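Local coordinates for 432aa long hypothetical deoxyribodipyrimidine photolyase (Sulfolobus tokodaii, PDB 2E0I), which probably repairs UV-induced cyclobutane pyrimidine dimers in DNA with light energy, carrying two FAD molecules, one of them apparently a light-harvesting cofactor, at residues 130-144 / 242-256. Residues are numbered along the deposited sequence; the frame is centred on the assembly and turned at random.
Sequences TPKSLFHHRNFTSFY and RELYWRDFFTLLAYY. With FAD (flavin-adenine dinucleotide), chain E.
The F140 ring lies face to face on the five-membered ring of W246, centroids 3.5 Å apart and planes at 18°, with Y144 CB over its opposite face. F249 CB and the carbonyl oxygen of Y245 meet its edge, which also faces the F249 ring in an offset edge-to-face pair. With CG anti to the backbone N (chi1 178°), F140 reaches from the start of its helix across to W246. Y144 takes R242 CG over one face, 3.5 Å from the ring centroid, and turns its edge toward the face of Y245. L252 CB covers one face of F135, H137 N the other. F143 fits as a knob among Y245, D248, F249 and L252. Replacing W246 with an alanine would probably leave F140 without the indole against that face and open a gap there. Polar bonds pin the loop: D248 OD2 accepts T130 N at 2.9 Å, T130 OG1 and L129 N, while Y256 OH reaches K132 O from above the carbonyl plane. The axes of 140-144 and 242-256 cross at 107°; the contact joins the N-terminal photolyase region to helix 238-256, whose W246, R247 and F250 line the FAD pocket and which helices 227-233 and 343-353 also touch.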
ATOM      1  N   THR A 130       9.390  -2.424 -14.033  1.00 34.53           N
ATOM      2  CA  THR A 130       9.521  -2.127 -15.459  1.00 36.52           C
ATOM      3  C   THR A 130       9.675  -0.625 -15.739  1.00 36.57           C
ATOM      4  O   THR A 130       9.207   0.211 -14.961  1.00 37.19           O
ATOM      5  CB  THR A 130       8.265  -2.635 -16.231  1.00 37.14           C
ATOM      6  OG1 THR A 130       7.116  -1.885 -15.826  1.00 37.25           O
ATOM      7  CG2 THR A 130       7.992  -4.091 -15.911  1.00 38.60           C
ATOM      8  N   PRO A 131      10.333  -0.265 -16.857  1.00 36.18           N
ATOM      9  CA  PRO A 131      10.542   1.138 -17.245  1.00 36.05           C
ATOM     10  C   PRO A 131       9.198   1.805 -17.521  1.00 36.52           C
ATOM     11  O   PRO A 131       8.361   1.243 -18.234  1.00 37.23           O
ATOM     12  CB  PRO A 131      11.388   1.022 -18.501  1.00 34.78           C
ATOM     13  CG  PRO A 131      12.153  -0.231 -18.267  1.00 35.27           C
ATOM     14  CD  PRO A 131      11.092  -1.157 -17.745  1.00 35.82           C
ATOM     15  N   LYS A 132       8.989   3.001 -16.980  1.00 35.90           N
ATOM     16  CA  LYS A 132       7.705   3.657 -17.169  1.00 36.91           C
ATOM     17  C   LYS A 132       7.331   4.009 -18.599  1.00 37.10           C
ATOM     18  O   LYS A 132       6.146   4.136 -18.913  1.00 37.16           O
ATOM     19  CB  LYS A 132       7.596   4.901 -16.287  1.00 37.43           C
ATOM     20  CG  LYS A 132       8.594   5.984 -16.563  1.00 36.97           C
ATOM     21  CD  LYS A 132       8.274   7.177 -15.699  1.00 38.13           C
ATOM     22  CE  LYS A 132       9.291   8.283 -15.872  1.00 38.89           C
ATOM     23  NZ  LYS A 132       8.913   9.475 -15.070  1.00 40.85           N
ATOM     24  N   SER A 133       8.323   4.163 -19.470  1.00 37.21           N
ATOM     25  CA  SER A 133       8.027   4.498 -20.858  1.00 37.30           C
ATOM     26  C   SER A 133       7.223   3.381 -21.526  1.00 36.92           C
ATOM     27  O   SER A 133       6.483   3.624 -22.479  1.00 37.50           O
ATOM     28  CB  SER A 133       9.315   4.713 -21.638  1.00 36.85           C
ATOM     29  OG  SER A 133       9.966   3.478 -21.839  1.00 40.31           O
ATOM     30  N   LEU A 134       7.369   2.164 -21.009  1.00 36.68           N
ATOM     31  CA  LEU A 134       6.679   0.996 -21.552  1.00 36.33           C
ATOM     32  C   LEU A 134       5.181   0.908 -21.286  1.00 35.45           C
ATOM     33  O   LEU A 134       4.552  -0.057 -21.706  1.00 35.34           O
ATOM     34  CB  LEU A 134       7.309  -0.290 -21.019  1.00 37.46           C
ATOM     35  CG  LEU A 134       8.792  -0.533 -21.250  1.00 39.06           C
ATOM     36  CD1 LEU A 134       9.178  -1.886 -20.661  1.00 39.48           C
ATOM     37  CD2 LEU A 134       9.081  -0.488 -22.736  1.00 40.24           C
ATOM     38  N   PHE A 135       4.597   1.876 -20.593  1.00 34.21           N
ATOM     39  CA  PHE A 135       3.170   1.778 -20.323  1.00 34.42           C
ATOM     40  C   PHE A 135       2.296   2.453 -21.378  1.00 35.94           C
ATOM     41  O   PHE A 135       2.543   3.601 -21.766  1.00 37.30           O
ATOM     42  CB  PHE A 135       2.838   2.360 -18.956  1.00 32.53           C
ATOM     43  CG  PHE A 135       1.417   2.120 -18.535  1.00 31.33           C
ATOM     44  CD1 PHE A 135       1.038   0.896 -17.995  1.00 31.31           C
ATOM     45  CD2 PHE A 135       0.444   3.098 -18.726  1.00 30.11           C
ATOM     46  CE1 PHE A 135      -0.299   0.651 -17.654  1.00 30.86           C
ATOM     47  CE2 PHE A 135      -0.887   2.864 -18.391  1.00 28.39           C
ATOM     48  CZ  PHE A 135      -1.261   1.644 -17.857  1.00 29.38           C
ATOM     49  N   HIS A 136       1.268   1.734 -21.825  1.00 35.97           N
ATOM     50  CA  HIS A 136       0.323   2.227 -22.828  1.00 36.88           C
ATOM     51  C   HIS A 136      -0.767   1.179 -22.990  1.00 38.65           C
ATOM     52  O   HIS A 136      -1.228   0.923 -24.108  1.00 40.17           O
ATOM     53  CB  HIS A 136       1.020   2.451 -24.191  1.00 36.42           C
ATOM     54  CG  HIS A 136       1.702   1.229 -24.754  1.00 37.02           C
ATOM     55  ND1 HIS A 136       3.077   1.113 -24.840  1.00 36.76           N
ATOM     56  CD2 HIS A 136       1.197   0.071 -25.249  1.00 36.17           C
ATOM     57  CE1 HIS A 136       3.389  -0.062 -25.360  1.00 35.56           C
ATOM     58  NE2 HIS A 136       2.266  -0.714 -25.617  1.00 37.75           N
ATOM     59  N   HIS A 137      -1.191   0.573 -21.881  1.00 39.09           N
ATOM     60  CA  HIS A 137      -2.191  -0.489 -21.964  1.00 39.64           C
ATOM     61  C   HIS A 137      -3.545  -0.271 -21.286  1.00 41.18           C
ATOM     62  O   HIS A 137      -3.642   0.359 -20.227  1.00 39.98           O
ATOM     63  CB  HIS A 137      -1.567  -1.787 -21.454  1.00 38.74           C
ATOM     64  CG  HIS A 137      -0.195  -2.042 -21.993  1.00 35.36           C
ATOM     65  ND1 HIS A 137       0.897  -1.286 -21.623  1.00 33.43           N
ATOM     66  CD2 HIS A 137       0.259  -2.955 -22.884  1.00 33.02           C
ATOM     67  CE1 HIS A 137       1.966  -1.725 -22.263  1.00 32.42           C
ATOM     68  NE2 HIS A 137       1.607  -2.736 -23.034  1.00 32.52           N
ATOM     69  N   ARG A 138      -4.586  -0.828 -21.909  1.00 43.02           N
ATOM     70  CA  ARG A 138      -5.954  -0.705 -21.407  1.00 46.17           C
ATOM     71  C   ARG A 138      -6.172  -1.500 -20.126  1.00 45.08           C
ATOM     72  O   ARG A 138      -6.623  -0.963 -19.115  1.00 44.09           O
ATOM     73  CB  ARG A 138      -6.971  -1.166 -22.475  1.00 49.79           C
ATOM     74  CG  ARG A 138      -6.851  -2.643 -22.895  1.00 55.20           C
ATOM     75  CD  ARG A 138      -7.923  -3.067 -23.928  1.00 59.12           C
ATOM     76  NE  ARG A 138      -7.739  -4.447 -24.408  1.00 62.25           N
ATOM     77  CZ  ARG A 138      -6.717  -4.875 -25.159  1.00 63.46           C
ATOM     78  NH1 ARG A 138      -6.653  -6.149 -25.528  1.00 63.66           N
ATOM     79  NH2 ARG A 138      -5.759  -4.037 -25.554  1.00 63.21           N
ATOM     80  N   ASN A 139      -5.839  -2.786 -20.184  1.00 43.97           N
ATOM     81  CA  ASN A 139      -6.008  -3.683 -19.052  1.00 41.52           C
ATOM     82  C   ASN A 139      -4.692  -4.340 -18.637  1.00 39.94           C
ATOM     83  O   ASN A 139      -3.660  -4.199 -19.303  1.00 38.56           O
ATOM     84  CB  ASN A 139      -7.025  -4.763 -19.403  1.00 42.06           C
ATOM     85  CG  ASN A 139      -6.586  -5.621 -20.577  1.00 42.73           C
ATOM     86  OD1 ASN A 139      -7.164  -6.671 -20.832  1.00 45.24           O
ATOM     87  ND2 ASN A 139      -5.568  -5.174 -21.299  1.00 42.93           N
ATOM     88  N   PHE A 140      -4.747  -5.077 -17.536  1.00 37.38           N
ATOM     89  CA  PHE A 140      -3.571  -5.740 -17.012  1.00 35.80           C
ATOM     90  C   PHE A 140      -2.984  -6.848 -17.881  1.00 36.03           C
ATOM     91  O   PHE A 140      -1.765  -6.899 -18.086  1.00 35.25           O
ATOM     92  CB  PHE A 140      -3.871  -6.322 -15.633  1.00 34.34           C
ATOM     93  CG  PHE A 140      -2.711  -7.066 -15.031  1.00 33.58           C
ATOM     94  CD1 PHE A 140      -1.591  -6.379 -14.569  1.00 33.47           C
ATOM     95  CD2 PHE A 140      -2.708  -8.452 -14.982  1.00 32.11           C
ATOM     96  CE1 PHE A 140      -0.489  -7.067 -14.078  1.00 32.64           C
ATOM     97  CE2 PHE A 140      -1.611  -9.147 -14.493  1.00 30.87           C
ATOM     98  CZ  PHE A 140      -0.501  -8.457 -14.042  1.00 31.68           C
ATOM     99  N   THR A 141      -3.840  -7.738 -18.379  1.00 36.31           N
ATOM    100  CA  THR A 141      -3.361  -8.869 -19.169  1.00 35.55           C
ATOM    101  C   THR A 141      -2.572  -8.414 -20.384  1.00 33.53           C
ATOM    102  O   THR A 141      -1.558  -9.009 -20.731  1.00 32.54           O
ATOM    103  CB  THR A 141      -4.525  -9.803 -19.605  1.00 36.20           C
ATOM    104  OG1 THR A 141      -5.135  -9.281 -20.783  1.00 40.50           O
ATOM    105  CG2 THR A 141      -5.586  -9.907 -18.503  1.00 34.95           C
ATOM    106  N   SER A 142      -3.032  -7.348 -21.021  1.00 33.55           N
ATOM    107  CA  SER A 142      -2.345  -6.811 -22.187  1.00 34.15           C
ATOM    108  C   SER A 142      -0.954  -6.332 -21.748  1.00 33.16           C
ATOM    109  O   SER A 142       0.058  -6.646 -22.377  1.00 32.14           O
ATOM    110  CB  SER A 142      -3.161  -5.646 -22.768  1.00 36.21           C
ATOM    111  OG  SER A 142      -2.478  -4.995 -23.827  1.00 39.95           O
ATOM    112  N   PHE A 143      -0.934  -5.578 -20.648  1.00 32.25           N
ATOM    113  CA  PHE A 143       0.281  -5.016 -20.049  1.00 30.53           C
ATOM    114  C   PHE A 143       1.323  -6.067 -19.678  1.00 30.70           C
ATOM    115  O   PHE A 143       2.493  -5.963 -20.051  1.00 27.95           O
ATOM    116  CB  PHE A 143      -0.102  -4.220 -18.793  1.00 27.86           C
ATOM    117  CG  PHE A 143       1.070  -3.764 -17.979  1.00 24.90           C
ATOM    118  CD1 PHE A 143       1.933  -2.787 -18.463  1.00 24.37           C
ATOM    119  CD2 PHE A 143       1.322  -4.326 -16.731  1.00 23.81           C
ATOM    120  CE1 PHE A 143       3.035  -2.376 -17.715  1.00 24.77           C
ATOM    121  CE2 PHE A 143       2.420  -3.926 -15.973  1.00 23.23           C
ATOM    122  CZ  PHE A 143       3.279  -2.950 -16.463  1.00 24.20           C
ATOM    123  N   TYR A 144       0.882  -7.065 -18.920  1.00 32.60           N
ATOM    124  CA  TYR A 144       1.750  -8.140 -18.467  1.00 35.89           C
ATOM    125  C   TYR A 144       2.414  -8.894 -19.616  1.00 37.01           C
ATOM    126  O   TYR A 144       3.637  -9.036 -19.650  1.00 36.89           O
ATOM    127  CB  TYR A 144       0.956  -9.118 -17.590  1.00 36.99           C
ATOM    128  CG  TYR A 144       1.781 -10.254 -17.027  1.00 37.78           C
ATOM    129  CD1 TYR A 144       2.903  -9.999 -16.234  1.00 37.63           C
ATOM    130  CD2 TYR A 144       1.445 -11.583 -17.294  1.00 37.96           C
ATOM    131  CE1 TYR A 144       3.671 -11.034 -15.724  1.00 38.81           C
ATOM    132  CE2 TYR A 144       2.206 -12.629 -16.789  1.00 39.04           C
ATOM    133  CZ  TYR A 144       3.321 -12.349 -16.004  1.00 40.53           C
ATOM    134  OH  TYR A 144       4.087 -13.382 -15.499  1.00 42.90           O
ATOM    135  N   ARG A 242       3.330 -12.735 -11.428  1.00 31.01           N
ATOM    136  CA  ARG A 242       2.306 -12.005 -12.157  1.00 32.04           C
ATOM    137  C   ARG A 242       1.641 -11.020 -11.207  1.00 31.65           C
ATOM    138  O   ARG A 242       1.331  -9.890 -11.588  1.00 31.94           O
ATOM    139  CB  ARG A 242       1.250 -12.947 -12.738  1.00 34.13           C
ATOM    140  CG  ARG A 242       0.474 -12.354 -13.920  1.00 37.31           C
ATOM    141  CD  ARG A 242      -0.707 -13.228 -14.320  1.00 41.08           C
ATOM    142  NE  ARG A 242      -1.623 -13.361 -13.202  1.00 46.43           N
ATOM    143  CZ  ARG A 242      -1.821 -14.454 -12.467  1.00 49.00           C
ATOM    144  NH1 ARG A 242      -2.688 -14.400 -11.461  1.00 50.81           N
ATOM    145  NH2 ARG A 242      -1.196 -15.596 -12.735  1.00 49.80           N
ATOM    146  N   GLU A 243       1.424 -11.437  -9.966  1.00 30.18           N
ATOM    147  CA  GLU A 243       0.788 -10.539  -9.025  1.00 30.30           C
ATOM    148  C   GLU A 243       1.709  -9.396  -8.632  1.00 27.46           C
ATOM    149  O   GLU A 243       1.262  -8.305  -8.307  1.00 27.03           O
ATOM    150  CB  GLU A 243       0.269 -11.319  -7.811  1.00 32.88           C
ATOM    151  CG  GLU A 243      -1.194 -11.748  -8.025  1.00 38.93           C
ATOM    152  CD  GLU A 243      -1.745 -12.672  -6.952  1.00 42.64           C
ATOM    153  OE1 GLU A 243      -1.558 -12.379  -5.741  1.00 44.16           O
ATOM    154  OE2 GLU A 243      -2.384 -13.688  -7.334  1.00 42.95           O
ATOM    155  N   LEU A 244       3.005  -9.634  -8.697  1.00 25.59           N
ATOM    156  CA  LEU A 244       3.964  -8.595  -8.369  1.00 23.63           C
ATOM    157  C   LEU A 244       3.813  -7.487  -9.402  1.00 23.43           C
ATOM    158  O   LEU A 244       3.957  -6.302  -9.097  1.00 24.35           O
ATOM    159  CB  LEU A 244       5.377  -9.165  -8.428  1.00 22.31           C
ATOM    160  CG  LEU A 244       6.395  -8.622  -7.437  1.00 22.07           C
ATOM    161  CD1 LEU A 244       5.856  -8.729  -6.013  1.00 21.98           C
ATOM    162  CD2 LEU A 244       7.666  -9.429  -7.570  1.00 23.40           C
ATOM    163  N   TYR A 245       3.517  -7.884 -10.634  1.00 23.85           N
ATOM    164  CA  TYR A 245       3.352  -6.942 -11.735  1.00 21.99           C
ATOM    165  C   TYR A 245       2.100  -6.089 -11.577  1.00 21.68           C
ATOM    166  O   TYR A 245       1.959  -5.068 -12.246  1.00 22.20           O
ATOM    167  CB  TYR A 245       3.339  -7.694 -13.078  1.00 19.81           C
ATOM    168  CG  TYR A 245       4.719  -7.883 -13.687  1.00 19.71           C
ATOM    169  CD1 TYR A 245       5.392  -6.814 -14.272  1.00 18.55           C
ATOM    170  CD2 TYR A 245       5.366  -9.127 -13.651  1.00 20.27           C
ATOM    171  CE1 TYR A 245       6.672  -6.963 -14.803  1.00 19.98           C
ATOM    172  CE2 TYR A 245       6.652  -9.299 -14.180  1.00 20.03           C
ATOM    173  CZ  TYR A 245       7.306  -8.205 -14.754  1.00 22.64           C
ATOM    174  OH  TYR A 245       8.598  -8.330 -15.256  1.00 23.00           O
ATOM    175  N   TRP A 246       1.189  -6.487 -10.694  1.00 21.57           N
ATOM    176  CA  TRP A 246      -0.013  -5.687 -10.487  1.00 23.12           C
ATOM    177  C   TRP A 246       0.311  -4.382  -9.780  1.00 23.04           C
ATOM    178  O   TRP A 246      -0.453  -3.420  -9.850  1.00 23.14           O
ATOM    179  CB  TRP A 246      -1.063  -6.444  -9.687  1.00 25.17           C
ATOM    180  CG  TRP A 246      -1.997  -7.235 -10.547  1.00 27.73           C
ATOM    181  CD1 TRP A 246      -1.923  -8.562 -10.826  1.00 28.76           C
ATOM    182  CD2 TRP A 246      -3.150  -6.745 -11.236  1.00 27.74           C
ATOM    183  NE1 TRP A 246      -2.961  -8.933 -11.644  1.00 29.67           N
ATOM    184  CE2 TRP A 246      -3.730  -7.834 -11.910  1.00 28.41           C
ATOM    185  CE3 TRP A 246      -3.749  -5.488 -11.349  1.00 27.86           C
ATOM    186  CZ2 TRP A 246      -4.883  -7.709 -12.685  1.00 28.43           C
ATOM    187  CZ3 TRP A 246      -4.897  -5.364 -12.122  1.00 28.25           C
ATOM    188  CH2 TRP A 246      -5.450  -6.469 -12.778  1.00 26.84           C
ATOM    189  N   ARG A 247       1.444  -4.356  -9.091  1.00 22.48           N
ATOM    190  CA  ARG A 247       1.887  -3.158  -8.411  1.00 22.80           C
ATOM    191  C   ARG A 247       2.298  -2.123  -9.439  1.00 24.45           C
ATOM    192  O   ARG A 247       1.937  -0.950  -9.340  1.00 24.64           O
ATOM    193  CB  ARG A 247       3.092  -3.455  -7.549  1.00 23.39           C
ATOM    194  CG  ARG A 247       2.802  -4.286  -6.367  1.00 23.26           C
ATOM    195  CD  ARG A 247       3.694  -3.832  -5.255  1.00 21.79           C
ATOM    196  NE  ARG A 247       2.976  -4.017  -4.017  1.00 22.53           N
ATOM    197  CZ  ARG A 247       2.747  -3.099  -3.086  1.00 21.16           C
ATOM    198  NH1 ARG A 247       3.166  -1.840  -3.164  1.00 22.03           N
ATOM    199  NH2 ARG A 247       2.045  -3.475  -2.056  1.00 24.28           N
ATOM    200  N   ASP A 248       3.090  -2.560 -10.414  1.00 26.05           N
ATOM    201  CA  ASP A 248       3.556  -1.670 -11.470  1.00 26.03           C
ATOM    202  C   ASP A 248       2.365  -1.151 -12.257  1.00 24.80           C
ATOM    203  O   ASP A 248       2.278   0.050 -12.550  1.00 24.84           O
ATOM    204  CB  ASP A 248       4.495  -2.411 -12.420  1.00 30.23           C
ATOM    205  CG  ASP A 248       5.930  -2.449 -11.929  1.00 34.77           C
ATOM    206  OD1 ASP A 248       6.174  -2.878 -10.774  1.00 38.79           O
ATOM    207  OD2 ASP A 248       6.823  -2.057 -12.714  1.00 38.54           O
ATOM    208  N   PHE A 249       1.444  -2.054 -12.592  1.00 21.04           N
ATOM    209  CA  PHE A 249       0.283  -1.669 -13.365  1.00 18.59           C
ATOM    210  C   PHE A 249      -0.524  -0.540 -12.744  1.00 17.20           C
ATOM    211  O   PHE A 249      -0.795   0.473 -13.394  1.00 17.56           O
ATOM    212  CB  PHE A 249      -0.642  -2.851 -13.587  1.00 19.24           C
ATOM    213  CG  PHE A 249      -1.812  -2.525 -14.458  1.00 19.79           C
ATOM    214  CD1 PHE A 249      -1.634  -2.279 -15.817  1.00 19.89           C
ATOM    215  CD2 PHE A 249      -3.083  -2.388 -13.912  1.00 20.70           C
ATOM    216  CE1 PHE A 249      -2.703  -1.897 -16.620  1.00 20.26           C
ATOM    217  CE2 PHE A 249      -4.164  -2.004 -14.709  1.00 21.18           C
ATOM    218  CZ  PHE A 249      -3.973  -1.756 -16.063  1.00 21.12           C
ATOM    219  N   PHE A 250      -0.928  -0.709 -11.493  1.00 14.88           N
ATOM    220  CA  PHE A 250      -1.715   0.326 -10.850  1.00 13.49           C
ATOM    221  C   PHE A 250      -0.945   1.620 -10.625  1.00 13.31           C
ATOM    222  O   PHE A 250      -1.510   2.706 -10.745  1.00 14.03           O
ATOM    223  CB  PHE A 250      -2.295  -0.183  -9.541  1.00 13.60           C
ATOM    224  CG  PHE A 250      -3.494  -1.080  -9.717  1.00 13.62           C
ATOM    225  CD1 PHE A 250      -4.561  -0.689 -10.517  1.00 12.46           C
ATOM    226  CD2 PHE A 250      -3.567  -2.304  -9.059  1.00 13.55           C
ATOM    227  CE1 PHE A 250      -5.681  -1.502 -10.664  1.00 12.76           C
ATOM    228  CE2 PHE A 250      -4.693  -3.124  -9.200  1.00 14.67           C
ATOM    229  CZ  PHE A 250      -5.750  -2.720 -10.006  1.00 12.38           C
ATOM    230  N   THR A 251       0.338   1.513 -10.316  1.00 12.57           N
ATOM    231  CA  THR A 251       1.178   2.688 -10.104  1.00 12.69           C
ATOM    232  C   THR A 251       1.243   3.509 -11.391  1.00 14.98           C
ATOM    233  O   THR A 251       0.993   4.718 -11.377  1.00 16.03           O
ATOM    234  CB  THR A 251       2.616   2.274  -9.708  1.00 12.20           C
ATOM    235  OG1 THR A 251       2.586   1.664  -8.415  1.00 13.03           O
ATOM    236  CG2 THR A 251       3.556   3.473  -9.705  1.00  7.46           C
ATOM    237  N   LEU A 252       1.587   2.842 -12.498  1.00 17.02           N
ATOM    238  CA  LEU A 252       1.689   3.486 -13.805  1.00 17.22           C
ATOM    239  C   LEU A 252       0.328   3.991 -14.275  1.00 17.02           C
ATOM    240  O   LEU A 252       0.220   5.063 -14.865  1.00 16.86           O
ATOM    241  CB  LEU A 252       2.276   2.503 -14.818  1.00 17.25           C
ATOM    242  CG  LEU A 252       3.767   2.231 -14.619  1.00 17.26           C
ATOM    243  CD1 LEU A 252       4.240   1.227 -15.643  1.00 17.46           C
ATOM    244  CD2 LEU A 252       4.553   3.527 -14.755  1.00 15.79           C
ATOM    245  N   LEU A 253      -0.715   3.218 -14.010  1.00 17.23           N
ATOM    246  CA  LEU A 253      -2.045   3.643 -14.387  1.00 18.53           C
ATOM    247  C   LEU A 253      -2.279   5.023 -13.770  1.00 19.31           C
ATOM    248  O   LEU A 253      -2.679   5.963 -14.447  1.00 20.21           O
ATOM    249  CB  LEU A 253      -3.080   2.659 -13.859  1.00 17.22           C
ATOM    250  CG  LEU A 253      -4.510   2.936 -14.322  1.00 17.15           C
ATOM    251  CD1 LEU A 253      -4.603   2.729 -15.825  1.00 17.70           C
ATOM    252  CD2 LEU A 253      -5.461   1.986 -13.627  1.00 18.99           C
ATOM    253  N   ALA A 254      -2.004   5.138 -12.476  1.00 19.61           N
ATOM    254  CA  ALA A 254      -2.196   6.395 -11.767  1.00 19.86           C
ATOM    255  C   ALA A 254      -1.228   7.457 -12.247  1.00 20.51           C
ATOM    256  O   ALA A 254      -1.569   8.633 -12.331  1.00 22.36           O
ATOM    257  CB  ALA A 254      -2.028   6.184 -10.268  1.00 18.10           C
ATOM    258  N   TYR A 255      -0.011   7.052 -12.561  1.00 20.41           N
ATOM    259  CA  TYR A 255       0.971   8.013 -13.012  1.00 20.98           C
ATOM    260  C   TYR A 255       0.528   8.724 -14.291  1.00 22.20           C
ATOM    261  O   TYR A 255       0.731   9.932 -14.436  1.00 23.34           O
ATOM    262  CB  TYR A 255       2.303   7.315 -13.246  1.00 20.77           C
ATOM    263  CG  TYR A 255       3.368   8.223 -13.767  1.00 20.42           C
ATOM    264  CD1 TYR A 255       3.793   9.314 -13.027  1.00 20.66           C
ATOM    265  CD2 TYR A 255       3.963   7.984 -15.007  1.00 22.78           C
ATOM    266  CE1 TYR A 255       4.800  10.160 -13.505  1.00 24.25           C
ATOM    267  CE2 TYR A 255       4.973   8.821 -15.505  1.00 24.47           C
ATOM    268  CZ  TYR A 255       5.391   9.910 -14.748  1.00 25.43           C
ATOM    269  OH  TYR A 255       6.385  10.742 -15.229  1.00 24.34           O
ATOM    270  N   TYR A 256      -0.079   7.976 -15.208  1.00 21.36           N
ATOM    271  CA  TYR A 256      -0.523   8.531 -16.475  1.00 21.22           C
ATOM    272  C   TYR A 256      -1.961   9.044 -16.469  1.00 21.35           C
ATOM    273  O   TYR A 256      -2.420   9.609 -17.461  1.00 23.97           O
ATOM    274  CB  TYR A 256      -0.337   7.486 -17.579  1.00 20.45           C
ATOM    275  CG  TYR A 256       1.113   7.271 -17.978  1.00 19.68           C
ATOM    276  CD1 TYR A 256       1.847   8.289 -18.606  1.00 17.78           C
ATOM    277  CD2 TYR A 256       1.745   6.052 -17.747  1.00 18.76           C
ATOM    278  CE1 TYR A 256       3.164   8.096 -18.992  1.00 16.34           C
ATOM    279  CE2 TYR A 256       3.070   5.850 -18.133  1.00 18.95           C
ATOM    280  CZ  TYR A 256       3.768   6.879 -18.750  1.00 17.97           C
ATOM    281  OH  TYR A 256       5.083   6.693 -19.092  1.00 19.68           O
TER
HETATM  282  PA  FAD E1100      -0.080 -12.085  -1.291  1.00 29.54           P
HETATM  283  O1A FAD E1100       0.791 -12.940  -0.451  1.00 31.28           O
HETATM  284  O2A FAD E1100      -1.048 -12.582  -2.292  1.00 31.16           O
HETATM  285  O5B FAD E1100       1.095 -11.629  -2.294  1.00 31.26           O
HETATM  286  C5B FAD E1100       0.822 -11.211  -3.633  1.00 32.36           C
HETATM  287  C4B FAD E1100       1.650  -9.970  -3.971  1.00 34.14           C
HETATM  288  O4B FAD E1100       1.388  -9.512  -5.309  1.00 35.85           O
HETATM  289  C3B FAD E1100       1.272  -8.828  -3.026  1.00 34.99           C
HETATM  290  O3B FAD E1100       2.198  -8.811  -1.936  1.00 33.17           O
HETATM  291  C2B FAD E1100       1.551  -7.620  -3.917  1.00 35.21           C
HETATM  292  O2B FAD E1100       2.960  -7.413  -4.025  1.00 38.01           O
HETATM  293  C1B FAD E1100       0.990  -8.131  -5.245  1.00 35.68           C
HETATM  294  N9A FAD E1100      -0.489  -8.046  -5.291  1.00 34.64           N
HETATM  295  C8A FAD E1100      -1.357  -9.021  -5.028  1.00 33.40           C
HETATM  296  N7A FAD E1100      -2.595  -8.594  -5.268  1.00 33.44           N
HETATM  297  C5A FAD E1100      -2.518  -7.333  -5.684  1.00 33.54           C
HETATM  298  C6A FAD E1100      -3.443  -6.371  -6.076  1.00 32.04           C
HETATM  299  N6A FAD E1100      -4.743  -6.648  -6.109  1.00 30.60           N
HETATM  300  N1A FAD E1100      -3.007  -5.154  -6.432  1.00 31.20           N
HETATM  301  C2A FAD E1100      -1.720  -4.850  -6.422  1.00 30.40           C
HETATM  302  N3A FAD E1100      -0.813  -5.741  -6.061  1.00 30.27           N
HETATM  303  C4A FAD E1100      -1.176  -6.979  -5.691  1.00 33.30           C
HETATM  304  N1  FAD E1100      -1.954  -3.526  -1.708  1.00 23.25           N
HETATM  305  C2  FAD E1100      -1.042  -2.604  -1.179  1.00 24.48           C
HETATM  306  O2  FAD E1100       0.155  -2.875  -1.112  1.00 25.23           O
HETATM  307  N3  FAD E1100      -1.499  -1.382  -0.670  1.00 26.07           N
HETATM  308  C4  FAD E1100      -2.870  -1.098  -0.687  1.00 24.57           C
HETATM  309  O4  FAD E1100      -3.266  -0.003  -0.294  1.00 23.75           O
HETATM  310  C4X FAD E1100      -3.773  -2.024  -1.199  1.00 24.01           C
HETATM  311  N5  FAD E1100      -5.145  -1.761  -1.129  1.00 24.96           N
HETATM  312  C5X FAD E1100      -6.066  -2.674  -1.658  1.00 24.55           C
HETATM  313  C6  FAD E1100      -7.425  -2.382  -1.591  1.00 22.01           C
HETATM  314  C7  FAD E1100      -8.349  -3.262  -2.145  1.00 23.91           C
HETATM  315  C7M FAD E1100      -9.835  -2.901  -2.084  1.00 24.69           C
HETATM  316  C8  FAD E1100      -7.911  -4.436  -2.756  1.00 22.82           C
HETATM  317  C8M FAD E1100      -8.901  -5.410  -3.398  1.00 23.13           C
HETATM  318  C9  FAD E1100      -6.550  -4.719  -2.816  1.00 23.48           C
HETATM  319  C9A FAD E1100      -5.615  -3.840  -2.275  1.00 25.13           C
HETATM  320  N10 FAD E1100      -4.235  -4.104  -2.347  1.00 24.65           N
HETATM  321  C10 FAD E1100      -3.326  -3.238  -1.717  1.00 23.77           C
HETATM  322  C1' FAD E1100      -3.739  -5.314  -3.052  1.00 22.81           C
HETATM  323  C2' FAD E1100      -3.558  -6.599  -2.238  1.00 24.46           C
HETATM  324  O2' FAD E1100      -4.762  -6.923  -1.539  1.00 24.04           O
HETATM  325  C3' FAD E1100      -2.386  -6.513  -1.258  1.00 26.29           C
HETATM  326  O3' FAD E1100      -1.202  -6.139  -1.968  1.00 28.37           O
HETATM  327  C4' FAD E1100      -2.134  -7.858  -0.573  1.00 26.48           C
HETATM  328  O4' FAD E1100      -3.314  -8.294   0.109  1.00 26.67           O
HETATM  329  C5' FAD E1100      -0.981  -7.757   0.429  1.00 27.16           C
HETATM  330  O5' FAD E1100      -0.809  -8.986   1.144  1.00 28.99           O
HETATM  331  P   FAD E1100       0.269 -10.089   0.680  1.00 27.24           P
HETATM  332  O1P FAD E1100       1.564  -9.403   0.476  1.00 28.14           O
HETATM  333  O2P FAD E1100       0.209 -11.195   1.661  1.00 28.17           O
HETATM  334  O3P FAD E1100      -0.294 -10.581  -0.749  1.00 30.28           O